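Local coordinates for extracellular solute-binding protein family 1 (Alicyclobacillus acidocaldarius subsp. acidocaldarius, PDB 4OVJ) that probably captures a solute, perhaps a sugar, outside the cell and delivers it to an ABC transporter, as family 1 extracellular solute-binding proteins do, at residues 46-49 with 54-57; 141-146 with 151-156; 179-184 with 219-224; 191-196 with 368-373; 237-240 with 245-248. One frame throughout, in Å; residues are numbered along the deposited sequence.

Contact 1: 46-49 with 54-57; sequences KAFE and NIHI
Phe48 and Glu49, on the last turns of helix 35-51, meet Ile55, His56 and Ile57 at the start of strand 55-61, and so close the second half of a beta-alpha-beta unit in which strands 25-31 and 55-61 run parallel. The unit is a recurring element of periplasmic-binding-protein-like folds, and this contact illustrates how a helix can be tied to the strand that follows it by an apolar and a polar residue in succession. Phe48 comes first. With CG anti to the backbone N (chi1 177°), its ring reaches the strand, and two isoleucines meet it. Ile55 CG2 lies at the ring edge, near its plane, 3.7 Å from Phe48 CE2, whereas Ile57 crosses the phenylalanine at about a right angle and brings CG1 to 3.6 Å from Phe48 CD2. Phe313 and Phe316 of helix 307-319 add edge-to-face contacts to the same ring, which is thereby buried between two helices and the sheet. Glu49 follows with a polar grip. Its chain is extended beyond CG, and OE2 accepts the backbone N-H of Ile57 at 2.9 Å along a nearly straight line (170°), the donor standing above the carboxylate plane. A water bound to His56 ND1 also gives OE2 a weak hydrogen bond. A further water extends the link on the other carboxylate oxygen, donating to Glu49 OE1 at 3.1 Å and to Ile57 O at 3.3 Å.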
# COMPACT_ATOMS: atom_id res chain seq x y z
N LYS A 46 10.89 7.62 -22.77
CA LYS A 46 11.95 8.37 -23.46
C LYS A 46 13.33 7.80 -23.12
O LYS A 46 14.16 7.58 -24.01
CB LYS A 46 11.89 9.87 -23.13
CG LYS A 46 13.05 10.69 -23.70
CD LYS A 46 12.89 12.18 -23.44
CE LYS A 46 13.89 13.00 -24.24
NZ LYS A 46 13.78 14.45 -23.91
N ALA A 47 13.57 7.55 -21.83
CA ALA A 47 14.84 6.99 -21.40
C ALA A 47 15.06 5.59 -21.98
O ALA A 47 16.17 5.26 -22.44
CB ALA A 47 14.92 6.98 -19.88
N PHE A 48 14.01 4.79 -22.00
CA PHE A 48 14.11 3.45 -22.57
C PHE A 48 14.47 3.48 -24.05
O PHE A 48 15.34 2.72 -24.49
CB PHE A 48 12.80 2.68 -22.42
CG PHE A 48 12.85 1.34 -23.06
CD1 PHE A 48 13.49 0.29 -22.43
CD2 PHE A 48 12.33 1.13 -24.33
CE1 PHE A 48 13.56 -0.95 -23.02
CE2 PHE A 48 12.40 -0.11 -24.93
CZ PHE A 48 13.02 -1.15 -24.28
N GLU A 49 13.78 4.32 -24.82
CA GLU A 49 14.00 4.38 -26.26
C GLU A 49 15.43 4.83 -26.61
O GLU A 49 15.98 4.43 -27.63
CB GLU A 49 12.94 5.26 -26.94
CG GLU A 49 11.55 4.59 -26.96
CD GLU A 49 10.54 5.31 -27.87
OE1 GLU A 49 10.32 6.53 -27.68
OE2 GLU A 49 9.96 4.65 -28.78
N ASN A 54 16.86 -0.20 -30.67
CA ASN A 54 16.19 -1.14 -31.59
C ASN A 54 14.80 -1.59 -31.12
O ASN A 54 14.23 -2.55 -31.65
CB ASN A 54 17.07 -2.34 -31.85
CG ASN A 54 17.48 -3.04 -30.60
OD1 ASN A 54 17.46 -2.47 -29.50
ND2 ASN A 54 17.90 -4.29 -30.75
N ILE A 55 14.25 -0.89 -30.13
CA ILE A 55 12.89 -1.16 -29.67
C ILE A 55 12.15 0.16 -29.61
O ILE A 55 12.47 1.04 -28.80
CB ILE A 55 12.88 -1.86 -28.29
CG1 ILE A 55 13.69 -3.15 -28.34
CG2 ILE A 55 11.44 -2.15 -27.87
CD1 ILE A 55 13.98 -3.79 -26.98
N HIS A 56 11.13 0.31 -30.45
CA HIS A 56 10.22 1.42 -30.33
C HIS A 56 9.11 1.08 -29.33
O HIS A 56 8.62 -0.05 -29.28
CB HIS A 56 9.52 1.72 -31.65
CG HIS A 56 10.44 2.05 -32.78
ND1 HIS A 56 11.31 3.12 -32.74
CD2 HIS A 56 10.54 1.53 -34.02
CE1 HIS A 56 11.95 3.20 -33.90
NE2 HIS A 56 11.49 2.25 -34.69
N ILE A 57 8.71 2.07 -28.56
CA ILE A 57 7.55 1.96 -27.70
C ILE A 57 6.45 2.88 -28.23
O ILE A 57 6.66 4.08 -28.41
CB ILE A 57 7.87 2.34 -26.24
CG1 ILE A 57 9.01 1.49 -25.71
CG2 ILE A 57 6.62 2.20 -25.38
CD1 ILE A 57 8.72 0.00 -25.67
O HOH W 1 12.16 4.63 -30.64
O HOH W 2 14.10 3.34 -29.53
O HOH W 3 7.35 7.25 -27.96

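Contact 2: 141-146 with 151-156; sequences VIYDEA and AGYHGQ
Tyr143, near the end of strand 128-144, packs against Tyr153 and Gly155 in the loop that follows helix 145-149. That short helix ends in a Schellman motif with Gly152 at C-prime, a common way of ending a helix; here the loop after it comes back beside the strand. The aromatic part of the contact is a T-shaped pair. Tyr153 directs an edge at the face of Tyr143, its CE2 sitting over the ring centre and 4.1 Å from Tyr143 CZ, with the planes 63° apart. Tyr143 CG lies between the backbone N and the carbonyl carbon (chi1 68°), which sends the ring across toward the loop. Trp163 of helix 160-174 makes another edge-to-face contact with Tyr153. Close packing without a hydrogen bond comes next: Tyr143 OH approaches Gly155 CA to 3.1 Å, where the glycine has no side chain to obstruct it. Among the polar links, the phenol of Tyr153 is fixed within its own loop, OH donating to Gln156 O at 2.7 Å. One water bridges Tyr143 OH and Glu145 OE2 within 141-146, with a weak, long approach to His154 O. A second bridges the segments, lying 2.7 Å from both Glu145 O and Tyr153 O.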
# COMPACT_ATOMS: atom_id res chain seq x y z
N VAL A 141 4.47 3.65 11.64
CA VAL A 141 4.24 4.67 12.65
C VAL A 141 5.14 5.85 12.30
O VAL A 141 6.35 5.71 12.20
CB VAL A 141 4.56 4.16 14.05
CG1 VAL A 141 4.46 5.28 15.06
CG2 VAL A 141 3.64 3.01 14.42
N ILE A 142 4.51 6.99 12.06
CA ILE A 142 5.19 8.24 11.77
C ILE A 142 5.12 9.05 13.05
O ILE A 142 4.03 9.35 13.55
CB ILE A 142 4.54 9.01 10.61
CG1 ILE A 142 4.35 8.09 9.40
CG2 ILE A 142 5.38 10.22 10.26
CD1 ILE A 142 3.73 8.75 8.19
N TYR A 143 6.27 9.38 13.61
CA TYR A 143 6.29 9.96 14.95
C TYR A 143 7.26 11.15 15.07
O TYR A 143 8.25 11.25 14.35
CB TYR A 143 6.59 8.90 16.01
CG TYR A 143 7.99 8.33 15.96
CD1 TYR A 143 8.33 7.32 15.08
CD2 TYR A 143 8.98 8.81 16.80
CE1 TYR A 143 9.62 6.81 15.03
CE2 TYR A 143 10.27 8.31 16.76
CZ TYR A 143 10.58 7.30 15.87
OH TYR A 143 11.86 6.83 15.81
N ASP A 144 6.91 12.04 15.99
CA ASP A 144 7.75 13.18 16.36
C ASP A 144 8.94 12.64 17.17
O ASP A 144 8.78 12.20 18.32
CB ASP A 144 6.89 14.16 17.16
CG ASP A 144 7.66 15.38 17.66
OD1 ASP A 144 8.87 15.30 17.91
OD2 ASP A 144 7.01 16.41 17.87
N GLU A 145 10.11 12.65 16.56
CA GLU A 145 11.31 12.11 17.18
C GLU A 145 11.59 12.71 18.55
O GLU A 145 11.84 11.99 19.51
CB GLU A 145 12.53 12.40 16.32
CG GLU A 145 12.77 11.41 15.23
CD GLU A 145 14.22 11.46 14.79
OE1 GLU A 145 14.69 12.57 14.44
OE2 GLU A 145 14.89 10.39 14.82
N ALA A 146 11.59 14.03 18.62
CA ALA A 146 11.93 14.70 19.87
C ALA A 146 10.90 14.42 20.95
O ALA A 146 11.27 14.24 22.11
CB ALA A 146 12.10 16.20 19.65
N ALA A 151 10.23 9.86 26.19
CA ALA A 151 9.87 8.58 26.79
C ALA A 151 10.93 7.52 26.54
O ALA A 151 10.71 6.35 26.83
CB ALA A 151 8.53 8.10 26.24
N GLY A 152 12.09 7.92 26.01
CA GLY A 152 13.15 6.98 25.70
C GLY A 152 12.81 6.03 24.56
O GLY A 152 13.34 4.91 24.51
N TYR A 153 11.94 6.47 23.65
CA TYR A 153 11.58 5.69 22.48
C TYR A 153 12.28 6.24 21.24
O TYR A 153 12.14 7.42 20.92
CB TYR A 153 10.06 5.70 22.25
CG TYR A 153 9.71 4.89 21.03
CD1 TYR A 153 9.78 3.52 21.05
CD2 TYR A 153 9.36 5.51 19.83
CE1 TYR A 153 9.50 2.76 19.93
CE2 TYR A 153 9.07 4.77 18.71
CZ TYR A 153 9.14 3.39 18.77
OH TYR A 153 8.87 2.63 17.66
N HIS A 154 13.00 5.38 20.53
CA HIS A 154 13.84 5.80 19.41
C HIS A 154 13.59 5.01 18.13
O HIS A 154 14.46 4.93 17.26
CB HIS A 154 15.31 5.69 19.83
CG HIS A 154 15.62 6.44 21.08
ND1 HIS A 154 16.25 5.87 22.16
CD2 HIS A 154 15.35 7.72 21.44
CE1 HIS A 154 16.39 6.77 23.11
NE2 HIS A 154 15.84 7.90 22.71
N GLY A 155 12.40 4.42 18.01
CA GLY A 155 11.93 3.86 16.75
C GLY A 155 11.97 2.36 16.59
O GLY A 155 11.62 1.84 15.53
N GLN A 156 12.36 1.65 17.64
CA GLN A 156 12.40 0.19 17.58
C GLN A 156 10.99 -0.36 17.47
O GLN A 156 10.03 0.26 17.96
CB GLN A 156 13.12 -0.40 18.81
CG GLN A 156 12.32 -0.43 20.11
CD GLN A 156 12.44 0.83 20.97
OE1 GLN A 156 12.97 1.90 20.57
NE2 GLN A 156 11.91 0.71 22.18
O HOH W 4 14.02 8.28 16.45
O HOH W 5 12.77 9.44 19.20

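Contact 3: 179-184 with 219-224; sequences ENDDES and NYWANL. With SO4 (sulfate ion), chain B.
The Trp221 indole has the loop 179-184 over one face and Tyr220, its neighbour in helix 211-226, against the opposite one. On the loop side, Glu183 CG makes a CH-pi contact 3.5 Å from the centroid of the five-membered ring, and Asp182 N lies over the six-membered ring, 3.6 Å from Trp221 CZ3. Glu179 OE2 meets the edge near the ring plane, 3.4 Å from Trp221 CH2, its carboxylate turned almost perpendicular to the indole (87°). The Glu183 carboxylate is instead nearly parallel to the ring, at 12°, with OE1 3.2 Å from Trp221 CB. Arg225, from the same helix, forms salt bridges with Asp181 OD2 and Glu183 OE1. Asp181 OD1 and Glu183 OE1 are only 2.5 Å apart, and Glu179 OE2 and Asp182 OD2 2.6 Å, so each pair probably shares a proton. Trp163 NE1 bonds Glu179 OE1, and Leu258 N bonds Asp182 OD2. Ser184 OG lies 2.9 Å from O4 of a sulfate ion, probably from the crystallisation liquor, which Tyr139 and Trp260 also bind. A helix tryptophan thus packs its face under a loop that ends in a helix N-cap, Ser184 of helix 185-194, with an anion lodged beside it in the crystal.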
# COMPACT_ATOMS: atom_id res chain seq x y z
N GLU A 179 -0.59 9.90 20.04
CA GLU A 179 -0.90 9.41 18.69
C GLU A 179 -2.33 9.75 18.35
O GLU A 179 -3.15 9.95 19.24
CB GLU A 179 -0.71 7.89 18.62
CG GLU A 179 -0.82 7.28 17.21
CD GLU A 179 -0.77 5.76 17.20
OE1 GLU A 179 -0.20 5.19 18.14
OE2 GLU A 179 -1.27 5.13 16.24
N ASN A 180 -2.63 9.79 17.06
CA ASN A 180 -4.01 9.84 16.59
C ASN A 180 -4.72 8.55 16.96
O ASN A 180 -4.09 7.52 17.22
CB ASN A 180 -4.03 9.99 15.07
CG ASN A 180 -3.58 11.35 14.58
OD1 ASN A 180 -3.06 12.20 15.32
ND2 ASN A 180 -3.76 11.55 13.29
N ASP A 181 -6.05 8.58 16.96
CA ASP A 181 -6.84 7.38 17.15
C ASP A 181 -6.94 6.75 15.77
O ASP A 181 -7.79 7.12 14.96
CB ASP A 181 -8.20 7.72 17.74
CG ASP A 181 -9.04 6.50 18.05
OD1 ASP A 181 -8.71 5.40 17.52
OD2 ASP A 181 -10.04 6.64 18.82
N ASP A 182 -6.04 5.80 15.49
CA ASP A 182 -5.81 5.30 14.14
C ASP A 182 -6.61 4.04 13.85
O ASP A 182 -6.08 3.01 13.42
CB ASP A 182 -4.31 5.11 13.91
CG ASP A 182 -3.59 6.42 13.80
OD1 ASP A 182 -4.06 7.28 13.04
OD2 ASP A 182 -2.54 6.61 14.47
N GLU A 183 -7.91 4.15 14.10
CA GLU A 183 -8.84 3.08 13.79
C GLU A 183 -9.48 3.30 12.42
O GLU A 183 -10.08 4.34 12.15
CB GLU A 183 -9.93 2.99 14.84
CG GLU A 183 -9.42 2.47 16.18
CD GLU A 183 -10.47 2.61 17.27
OE1 GLU A 183 -10.52 3.70 17.89
OE2 GLU A 183 -11.23 1.65 17.49
N SER A 184 -9.36 2.28 11.60
CA SER A 184 -9.93 2.26 10.27
C SER A 184 -10.04 0.81 9.88
O SER A 184 -9.42 -0.07 10.49
CB SER A 184 -9.03 2.99 9.27
OG SER A 184 -7.82 2.28 9.04
N ASN A 219 -11.22 -2.30 22.04
CA ASN A 219 -10.87 -2.06 23.44
C ASN A 219 -9.51 -1.46 23.61
O ASN A 219 -9.30 -0.65 24.52
CB ASN A 219 -10.95 -3.35 24.25
CG ASN A 219 -12.36 -3.66 24.71
OD1 ASN A 219 -13.17 -2.75 24.88
ND2 ASN A 219 -12.66 -4.93 24.92
N TYR A 220 -8.57 -1.87 22.76
CA TYR A 220 -7.22 -1.32 22.81
C TYR A 220 -7.27 0.19 22.65
O TYR A 220 -6.73 0.92 23.48
CB TYR A 220 -6.35 -1.93 21.71
CG TYR A 220 -4.95 -1.37 21.66
CD1 TYR A 220 -3.98 -1.83 22.54
CD2 TYR A 220 -4.60 -0.37 20.75
CE1 TYR A 220 -2.71 -1.32 22.52
CE2 TYR A 220 -3.31 0.13 20.71
CZ TYR A 220 -2.37 -0.34 21.60
OH TYR A 220 -1.09 0.14 21.58
N TRP A 221 -7.95 0.65 21.61
CA TRP A 221 -8.04 2.10 21.37
C TRP A 221 -8.93 2.79 22.39
O TRP A 221 -8.63 3.91 22.80
CB TRP A 221 -8.52 2.39 19.95
CG TRP A 221 -7.53 1.89 18.93
CD1 TRP A 221 -7.59 0.72 18.24
CD2 TRP A 221 -6.31 2.53 18.54
NE1 TRP A 221 -6.48 0.59 17.43
CE2 TRP A 221 -5.69 1.70 17.59
CE3 TRP A 221 -5.69 3.74 18.89
CZ2 TRP A 221 -4.48 2.03 16.99
CZ3 TRP A 221 -4.49 4.07 18.29
CH2 TRP A 221 -3.90 3.22 17.35
N ALA A 222 -10.00 2.13 22.83
CA ALA A 222 -10.87 2.71 23.85
C ALA A 222 -10.10 2.99 25.14
O ALA A 222 -10.31 4.03 25.77
CB ALA A 222 -12.07 1.82 24.12
N ASN A 223 -9.19 2.08 25.51
CA ASN A 223 -8.38 2.30 26.71
C ASN A 223 -7.46 3.52 26.54
O ASN A 223 -7.32 4.32 27.47
CB ASN A 223 -7.62 1.05 27.09
CG ASN A 223 -8.52 -0.02 27.72
OD1 ASN A 223 -9.59 0.27 28.25
ND2 ASN A 223 -8.07 -1.25 27.67
N LEU A 224 -6.89 3.69 25.36
CA LEU A 224 -6.05 4.85 25.10
C LEU A 224 -6.87 6.15 25.14
O LEU A 224 -6.40 7.16 25.65
CB LEU A 224 -5.33 4.72 23.76
CG LEU A 224 -4.31 3.59 23.64
CD1 LEU A 224 -3.83 3.47 22.21
CD2 LEU A 224 -3.15 3.84 24.60
S SO4 B . -6.28 3.84 6.15
O1 SO4 B . -7.72 4.03 6.42
O2 SO4 B . -6.06 2.97 4.97
O3 SO4 B . -5.67 5.15 5.86
O4 SO4 B . -5.65 3.27 7.36

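Contact 4: 191-196 with 368-373; sequences WARQHG and PIDPPP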
# COMPACT_ATOMS: atom_id res chain seq x y z
N TRP A 191 -4.45 -5.74 12.33
CA TRP A 191 -4.75 -6.43 13.59
C TRP A 191 -5.32 -7.83 13.36
O TRP A 191 -4.89 -8.79 14.00
CB TRP A 191 -5.74 -5.58 14.40
CG TRP A 191 -6.12 -6.11 15.75
CD1 TRP A 191 -7.07 -7.03 16.03
CD2 TRP A 191 -5.59 -5.69 17.02
NE1 TRP A 191 -7.16 -7.23 17.38
CE2 TRP A 191 -6.27 -6.42 18.01
CE3 TRP A 191 -4.62 -4.76 17.40
CZ2 TRP A 191 -6.00 -6.25 19.38
CZ3 TRP A 191 -4.34 -4.60 18.77
CH2 TRP A 191 -5.03 -5.34 19.73
N ALA A 192 -6.29 -7.94 12.47
CA ALA A 192 -6.90 -9.22 12.18
C ALA A 192 -5.86 -10.21 11.70
O ALA A 192 -5.85 -11.35 12.14
CB ALA A 192 -8.01 -9.09 11.16
N ARG A 193 -5.00 -9.77 10.79
CA ARG A 193 -3.94 -10.64 10.25
C ARG A 193 -3.00 -11.12 11.36
O ARG A 193 -2.57 -12.28 11.35
CB ARG A 193 -3.18 -9.94 9.14
CG ARG A 193 -3.94 -9.89 7.81
CD ARG A 193 -3.34 -8.86 6.87
NE ARG A 193 -1.89 -9.02 6.68
CZ ARG A 193 -1.27 -9.71 5.71
NH1 ARG A 193 -1.95 -10.38 4.78
NH2 ARG A 193 0.05 -9.75 5.67
N GLN A 194 -2.71 -10.25 12.33
CA GLN A 194 -1.88 -10.65 13.47
C GLN A 194 -2.52 -11.76 14.31
O GLN A 194 -1.83 -12.51 14.99
CB GLN A 194 -1.59 -9.48 14.38
CG GLN A 194 -0.84 -8.36 13.74
CD GLN A 194 -0.67 -7.20 14.68
OE1 GLN A 194 -1.61 -6.78 15.35
NE2 GLN A 194 0.56 -6.70 14.78
N HIS A 195 -3.85 -11.83 14.27
CA HIS A 195 -4.61 -12.83 15.00
C HIS A 195 -4.97 -14.03 14.15
O HIS A 195 -5.85 -14.80 14.52
CB HIS A 195 -5.84 -12.18 15.62
CG HIS A 195 -5.49 -11.24 16.73
ND1 HIS A 195 -4.99 -9.98 16.51
CD2 HIS A 195 -5.49 -11.42 18.07
CE1 HIS A 195 -4.72 -9.41 17.67
NE2 HIS A 195 -5.02 -10.26 18.63
N GLY A 196 -4.27 -14.21 13.04
CA GLY A 196 -4.46 -15.37 12.17
C GLY A 196 -5.75 -15.31 11.38
O GLY A 196 -6.22 -16.33 10.88
N PRO A 368 2.59 -11.94 2.41
CA PRO A 368 1.79 -11.53 1.27
C PRO A 368 0.48 -10.85 1.64
O PRO A 368 -0.16 -11.20 2.64
CB PRO A 368 1.52 -12.85 0.54
CG PRO A 368 2.70 -13.70 0.88
CD PRO A 368 2.99 -13.36 2.32
N ILE A 369 0.09 -9.90 0.81
CA ILE A 369 -1.18 -9.22 0.93
C ILE A 369 -2.32 -10.24 0.78
O ILE A 369 -2.18 -11.26 0.08
CB ILE A 369 -1.26 -8.09 -0.12
CG1 ILE A 369 -2.47 -7.20 0.12
CG2 ILE A 369 -1.25 -8.66 -1.54
CD1 ILE A 369 -2.49 -5.94 -0.74
N ASP A 370 -3.45 -9.98 1.43
CA ASP A 370 -4.64 -10.80 1.30
C ASP A 370 -5.15 -10.76 -0.13
O ASP A 370 -4.86 -9.81 -0.88
CB ASP A 370 -5.79 -10.26 2.15
CG ASP A 370 -5.61 -10.47 3.66
OD1 ASP A 370 -4.59 -11.02 4.14
OD2 ASP A 370 -6.56 -10.08 4.39
N PRO A 371 -5.94 -11.76 -0.52
CA PRO A 371 -6.57 -11.70 -1.84
C PRO A 371 -7.42 -10.44 -2.05
O PRO A 371 -7.85 -9.80 -1.06
CB PRO A 371 -7.46 -12.94 -1.87
CG PRO A 371 -6.87 -13.87 -0.87
CD PRO A 371 -6.25 -13.02 0.19
N PRO A 372 -7.68 -10.07 -3.32
CA PRO A 372 -8.47 -8.86 -3.57
C PRO A 372 -9.83 -8.97 -2.89
O PRO A 372 -10.38 -10.07 -2.78
CB PRO A 372 -8.60 -8.84 -5.10
CG PRO A 372 -7.48 -9.69 -5.60
CD PRO A 372 -7.33 -10.77 -4.56
N PRO A 373 -10.37 -7.84 -2.40
CA PRO A 373 -11.63 -7.88 -1.67
C PRO A 373 -12.84 -8.04 -2.56
O PRO A 373 -12.75 -7.79 -3.77
CB PRO A 373 -11.68 -6.51 -0.99
CG PRO A 373 -10.91 -5.63 -1.88
CD PRO A 373 -9.79 -6.49 -2.41
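Arg193 leaves its helix with CG anti to the carbonyl carbon (chi1 -77°) and then bends at chi3 (52°), a course that brings the edge of the guanidinium to Pro368 and Asp370. The aspartate's own CG lies beside its backbone N, and the two side chains run alongside in opposite senses. One nitrogen serves both acceptors: Arg193 NH1 donates to Asp370 OD1 at 2.8 Å in a salt bridge, and to Pro368 O at 2.9 Å. Both oxygens lie close to the guanidinium plane, at its edge. The aspartate oxygen, however, is met from above its carboxylate plane, the two flat groups being 47° apart. Arg193 NH2 adds a weak, bent bond to the same Pro368 O at 3.4 Å. A single arginine nitrogen thus holds both a backbone carbonyl and a carboxylate of the irregular, proline-rich loop. Arg193 NE has a further acceptor in Gly289 O, which helps fix the rotation of the group, and Tyr89 OH bonds to Asp370 O. The contact joins the last turn of helix 185-194, just before its Schellman end at Gly196, to the connection between helices 350-365 and 377-392.

Contact 5: 237-240 with 245-248; sequences SLIK and PTDP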
# COMPACT_ATOMS: atom_id res chain seq x y z
N SER A 237 -13.45 12.80 14.61
CA SER A 237 -14.50 12.94 13.60
C SER A 237 -14.25 14.10 12.63
O SER A 237 -14.79 14.08 11.53
CB SER A 237 -15.86 13.12 14.27
OG SER A 237 -15.88 14.27 15.09
N LEU A 238 -13.46 15.09 13.03
CA LEU A 238 -13.15 16.24 12.18
C LEU A 238 -12.08 15.93 11.13
O LEU A 238 -11.90 16.69 10.20
CB LEU A 238 -12.64 17.40 13.04
CG LEU A 238 -13.58 17.92 14.13
CD1 LEU A 238 -12.84 18.81 15.11
CD2 LEU A 238 -14.74 18.64 13.50
N ILE A 239 -11.36 14.83 11.29
CA ILE A 239 -10.25 14.56 10.38
C ILE A 239 -10.76 14.13 9.01
O ILE A 239 -11.42 13.10 8.89
CB ILE A 239 -9.34 13.45 10.93
CG1 ILE A 239 -8.78 13.82 12.30
CG2 ILE A 239 -8.18 13.19 9.96
CD1 ILE A 239 -8.10 12.66 13.00
N LYS A 240 -10.43 14.90 7.98
CA LYS A 240 -10.85 14.57 6.61
C LYS A 240 -9.95 13.52 5.96
O LYS A 240 -10.43 12.60 5.33
CB LYS A 240 -10.87 15.84 5.76
CG LYS A 240 -11.89 16.87 6.25
CD LYS A 240 -11.84 18.13 5.40
CE LYS A 240 -12.56 19.31 6.05
NZ LYS A 240 -12.10 20.56 5.39
N PRO A 245 -5.06 19.61 6.78
CA PRO A 245 -5.03 20.53 7.94
C PRO A 245 -5.87 20.10 9.15
O PRO A 245 -5.58 20.52 10.25
CB PRO A 245 -5.56 21.83 7.36
CG PRO A 245 -5.20 21.78 5.92
CD PRO A 245 -5.35 20.34 5.53
N THR A 246 -6.89 19.27 8.95
CA THR A 246 -7.70 18.74 10.05
C THR A 246 -7.06 17.58 10.84
O THR A 246 -7.63 17.14 11.82
CB THR A 246 -9.06 18.24 9.54
OG1 THR A 246 -8.85 17.23 8.56
CG2 THR A 246 -9.85 19.39 8.94
N ASP A 247 -5.91 17.10 10.38
CA ASP A 247 -5.18 16.02 11.04
C ASP A 247 -4.50 16.61 12.28
O ASP A 247 -3.75 17.58 12.17
CB ASP A 247 -4.14 15.46 10.06
CG ASP A 247 -3.32 14.31 10.63
OD1 ASP A 247 -3.28 14.11 11.87
OD2 ASP A 247 -2.68 13.62 9.79
N PRO A 248 -4.78 16.06 13.48
CA PRO A 248 -4.16 16.65 14.68
C PRO A 248 -2.63 16.68 14.66
O PRO A 248 -2.02 17.51 15.36
CB PRO A 248 -4.63 15.77 15.84
CG PRO A 248 -5.59 14.80 15.29
CD PRO A 248 -5.71 14.96 13.81
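This is a local loop closure: Ile239 and Lys240 fold back on Thr246 and Pro248 within the irregular connection between helix 233-236 and strand 256-260. Neither segment is regular helix or strand, and the contact shows how a turn of non-repetitive chain can be held by one side-chain bond to the backbone together with an apolar pair. The polar tie comes from Thr246. Its OG1 sits between the backbone N and the carbonyl carbon (chi1 58°), and in that rotamer it faces the opposing chain and accepts the N-H of Lys240 at 2.9 Å. The bond is almost perfectly straight, 177° at the hydrogen. The same hydroxyl is hydrogen-bonded to Asp244 OD2, in the turn between the segments. Around this tie the threonine packs closely, with Thr246 CB 3.3 Å from Leu238 O, while the extended lysine chain crosses it at about a right angle and carries its CE to 4.0 Å from Thr246 CG2. The apolar pair is made by the far end of Ile239. Its CD1 reaches Pro248 CD at 3.4 Å, closer than two carbons normally pack, and CG1 follows at 3.6 Å from the same Pro248 CD. The Asp247 carboxylate accepts Met249 N on OD1 and Ala243 N on OD2. Thr246 OG1 therefore binds the incoming arm of the loop and its turn at once, satisfying the Lys240 amide with a side chain where no regular secondary structure provides a backbone acceptor.

Overall arrangement
Contact 1 stands apart, its centre 39 to 50 Å from those of the others, on the beta-alpha-beta unit of strands 25-31 and 55-61. Contacts 2, 3 and 5 gather 15 to 22 Å from one another, centre to centre, around strands 128-144 and 256-260. Contacts 3 and 5 touch through Asn180, which reaches Asp247 and Pro248; contacts 3 and 4 touch where Tyr220 packs on Trp191. Along the chain contacts 1, 2 and 3 open in that order, contact 4 interleaves with contact 3, and contact 5 is nested inside the long loop that contact 4 closes. Contact 4 thus ties late chain back to an earlier helix, in a protein that probably has the two-lobed fold of its family.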